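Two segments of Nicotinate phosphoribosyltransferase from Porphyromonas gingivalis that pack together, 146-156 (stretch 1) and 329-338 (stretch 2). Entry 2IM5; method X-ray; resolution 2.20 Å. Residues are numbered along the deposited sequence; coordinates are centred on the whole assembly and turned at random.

Stretch 1, residues 146-156: EVTRSKGELMR
Stretch 2 329-338: GIGTNLTNDV

A lysine reaching from a helix can tie a short helical turn and the loop after it to its own helix by offering its ammonium group to several oxygens at once, and the packing of residues 146-156 against 329-338 in nicotinate phosphoribosyltransferase is a compact example. The first stretch is helical throughout, part of a longer helix, with regular i to i+4 bonds such as Lys151 N to Val147 O (2.9 Å) and Met155 N to Lys151 O (3.0 Å). That spacing places Val147, Lys151 and Met155 along one face, each with its CA-to-CB bond toward the second stretch. The two segments bury 274 Å² in total, and they run in opposite senses: the start of stretch 2 meets Met155, its end Val147.

Stretch 2 enters as the end of a strand. Gly329 (phi/psi -121/112) makes no contact, but Ile330 (-109/129; chi1 m, chi2 t) points toward the helix, and its CD1 lies 3.6 Å from CE of Met155, whose side chain is m, m, m. Two methyl groups meet here, an apolar pairing between residues that are both buried.

Gly331, at -109/-106, is the N-cap position of the short helix 332-335; its O accepts from Leu334 N at 2.9 Å and from Thr335 N at 3.2 Å. Thr332 (-51/-31) begins the helix without reaching across.

Asn333 (-60/-26; chi1 t, chi2 -81°) supplies two oxygens to one donor. Lys151, with chi1 m and the remaining chi angles t, extends its chain so that NZ donates to Asn333 O at 2.6 Å and to Asn333 OD1 at 3.0 Å. The CB of Asn333 points sideways, but the end of the side chain comes nearer the helix.

Leu334 (-98/-44; chi1 m, chi2 t) likewise starts sideways and closes in at its tip: its CD2 lies 3.7 Å from CD of Lys151. The aliphatic part of the lysine thus packs on a leucine while its charged end is held by oxygens.

Thr335 (-89/-8; chi1 p) turns its CB away, and Asn336 (-146/73), the first residue to leave helical phi/psi, donates its N to Thr332 O at 2.9 Å. Asp337 (-146/59; chi1 t, chi2 24°) then points back toward stretch 1, and its OD2 forms a salt bridge with Lys151 NZ at 2.8 Å. The same OD2 sits 4.0 Å from CG2 of Val147 (chi1 m); the CA atoms of Val147 and Asp337, 8.6 Å apart, set the register. Val338 (-91/9; chi1 m) has its CA-to-CB bond away and makes no contact.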

# COMPACT_ATOMS: atom_id res chain seq x y z
N GLU A 146 -4.21 16.96 -20.17
CA GLU A 146 -4.67 18.21 -19.57
C GLU A 146 -4.89 18.26 -18.06
O GLU A 146 -4.35 19.15 -17.39
CB GLU A 146 -5.95 18.67 -20.28
CG GLU A 146 -5.68 19.28 -21.66
CD GLU A 146 -6.96 19.61 -22.42
OE1 GLU A 146 -7.89 20.20 -21.81
OE2 GLU A 146 -7.03 19.28 -23.62
N VAL A 147 -5.67 17.34 -17.52
CA VAL A 147 -5.92 17.37 -16.08
C VAL A 147 -4.68 17.04 -15.25
O VAL A 147 -4.50 17.58 -14.16
CB VAL A 147 -7.05 16.39 -15.67
CG1 VAL A 147 -8.33 16.73 -16.41
CG2 VAL A 147 -6.64 14.95 -15.95
N THR A 148 -3.82 16.17 -15.76
CA THR A 148 -2.61 15.80 -15.03
C THR A 148 -1.69 17.02 -14.96
O THR A 148 -1.09 17.30 -13.91
CB THR A 148 -1.88 14.63 -15.72
OG1 THR A 148 -2.79 13.53 -15.88
CG2 THR A 148 -0.70 14.17 -14.87
N ARG A 149 -1.59 17.75 -16.06
CA ARG A 149 -0.75 18.94 -16.07
C ARG A 149 -1.30 19.95 -15.05
O ARG A 149 -0.55 20.53 -14.27
CB ARG A 149 -0.71 19.58 -17.46
CG ARG A 149 0.01 20.91 -17.45
CD ARG A 149 0.16 21.53 -18.83
NE ARG A 149 0.82 22.83 -18.75
CZ ARG A 149 1.14 23.59 -19.79
NH1 ARG A 149 0.87 23.19 -21.03
NH2 ARG A 149 1.73 24.77 -19.59
N SER A 150 -2.62 20.14 -15.06
CA SER A 150 -3.24 21.08 -14.14
C SER A 150 -2.97 20.69 -12.70
O SER A 150 -2.63 21.54 -11.88
CB SER A 150 -4.75 21.15 -14.37
OG SER A 150 -5.03 21.58 -15.68
N LYS A 151 -3.14 19.41 -12.40
CA LYS A 151 -2.90 18.92 -11.05
C LYS A 151 -1.45 19.17 -10.63
O LYS A 151 -1.19 19.64 -9.53
CB LYS A 151 -3.21 17.42 -10.97
CG LYS A 151 -4.69 17.10 -11.16
CD LYS A 151 -4.90 15.59 -11.28
CE LYS A 151 -6.36 15.27 -11.53
NZ LYS A 151 -6.57 13.82 -11.76
N GLY A 152 -0.51 18.85 -11.52
CA GLY A 152 0.89 19.07 -11.22
C GLY A 152 1.20 20.52 -10.92
O GLY A 152 1.86 20.83 -9.92
N GLU A 153 0.71 21.42 -11.77
CA GLU A 153 0.95 22.85 -11.58
C GLU A 153 0.35 23.33 -10.27
O GLU A 153 0.94 24.14 -9.56
CB GLU A 153 0.39 23.65 -12.77
CG GLU A 153 1.02 23.24 -14.11
CD GLU A 153 0.43 23.99 -15.32
OE1 GLU A 153 -0.81 24.04 -15.45
OE2 GLU A 153 1.22 24.51 -16.14
N LEU A 154 -0.83 22.82 -9.94
CA LEU A 154 -1.50 23.20 -8.70
C LEU A 154 -0.67 22.79 -7.48
O LEU A 154 -0.45 23.60 -6.57
CB LEU A 154 -2.88 22.55 -8.63
CG LEU A 154 -3.73 22.90 -7.40
CD1 LEU A 154 -4.16 24.36 -7.47
CD2 LEU A 154 -4.95 22.00 -7.35
N MET A 155 -0.23 21.54 -7.44
CA MET A 155 0.57 21.05 -6.32
C MET A 155 1.86 21.86 -6.21
O MET A 155 2.30 22.20 -5.11
CB MET A 155 0.90 19.56 -6.49
CG MET A 155 -0.31 18.61 -6.48
SD MET A 155 -1.23 18.54 -4.90
CE MET A 155 -0.28 17.40 -4.03
N ARG A 156 2.46 22.16 -7.36
CA ARG A 156 3.71 22.93 -7.41
C ARG A 156 3.48 24.32 -6.81
O ARG A 156 4.23 24.76 -5.94
CB ARG A 156 4.18 23.08 -8.86
CG ARG A 156 5.51 23.80 -9.03
CD ARG A 156 5.81 24.00 -10.51
NE ARG A 156 4.83 24.90 -11.12
CZ ARG A 156 4.49 24.88 -12.41
NH1 ARG A 156 5.03 24.01 -13.25
NH2 ARG A 156 3.60 25.75 -12.86
N GLY A 329 -0.09 11.27 -0.16
CA GLY A 329 0.00 10.11 -1.02
C GLY A 329 -1.28 10.18 -1.82
O GLY A 329 -2.37 10.04 -1.26
N ILE A 330 -1.16 10.43 -3.12
CA ILE A 330 -2.34 10.52 -3.98
C ILE A 330 -2.39 9.31 -4.90
O ILE A 330 -1.42 9.00 -5.58
CB ILE A 330 -2.30 11.82 -4.81
CG1 ILE A 330 -2.19 13.02 -3.86
CG2 ILE A 330 -3.56 11.93 -5.66
CD1 ILE A 330 -2.19 14.36 -4.56
N GLY A 331 -3.54 8.64 -4.92
CA GLY A 331 -3.67 7.46 -5.75
C GLY A 331 -4.53 7.49 -7.00
O GLY A 331 -4.15 8.06 -8.02
N THR A 332 -5.70 6.86 -6.91
CA THR A 332 -6.62 6.75 -8.02
C THR A 332 -6.98 8.05 -8.74
O THR A 332 -7.25 8.04 -9.94
CB THR A 332 -7.91 6.02 -7.57
OG1 THR A 332 -8.57 5.46 -8.72
CG2 THR A 332 -8.86 6.97 -6.86
N ASN A 333 -6.99 9.18 -8.02
CA ASN A 333 -7.30 10.45 -8.66
C ASN A 333 -6.30 10.76 -9.77
O ASN A 333 -6.61 11.48 -10.72
CB ASN A 333 -7.28 11.59 -7.64
CG ASN A 333 -7.43 12.96 -8.30
OD1 ASN A 333 -6.47 13.53 -8.81
ND2 ASN A 333 -8.65 13.48 -8.29
N LEU A 334 -5.10 10.20 -9.66
CA LEU A 334 -4.06 10.42 -10.66
C LEU A 334 -3.96 9.30 -11.69
O LEU A 334 -3.84 9.56 -12.88
CB LEU A 334 -2.69 10.59 -9.98
CG LEU A 334 -2.49 11.77 -9.02
CD1 LEU A 334 -1.10 11.72 -8.41
CD2 LEU A 334 -2.68 13.08 -9.77
N THR A 335 -4.01 8.05 -11.23
CA THR A 335 -3.84 6.91 -12.13
C THR A 335 -5.10 6.36 -12.79
O THR A 335 -5.02 5.49 -13.65
CB THR A 335 -3.16 5.76 -11.39
OG1 THR A 335 -4.03 5.29 -10.36
CG2 THR A 335 -1.85 6.23 -10.76
N ASN A 336 -6.27 6.85 -12.38
CA ASN A 336 -7.50 6.38 -12.99
C ASN A 336 -8.51 7.51 -13.03
O ASN A 336 -9.48 7.52 -12.27
CB ASN A 336 -8.07 5.19 -12.22
CG ASN A 336 -9.03 4.37 -13.06
OD1 ASN A 336 -9.71 4.91 -13.94
ND2 ASN A 336 -9.09 3.07 -12.80
N ASP A 337 -8.26 8.46 -13.92
CA ASP A 337 -9.12 9.63 -14.12
C ASP A 337 -9.03 9.91 -15.62
O ASP A 337 -8.61 10.99 -16.06
CB ASP A 337 -8.58 10.80 -13.29
CG ASP A 337 -9.41 12.06 -13.44
OD1 ASP A 337 -10.61 11.96 -13.78
OD2 ASP A 337 -8.86 13.16 -13.20
N VAL A 338 -9.42 8.92 -16.41
CA VAL A 338 -9.33 8.98 -17.86
C VAL A 338 -10.54 9.52 -18.61
O VAL A 338 -10.58 9.45 -19.84
CB VAL A 338 -8.98 7.59 -18.42
CG1 VAL A 338 -7.70 7.08 -17.76
CG2 VAL A 338 -10.13 6.63 -18.17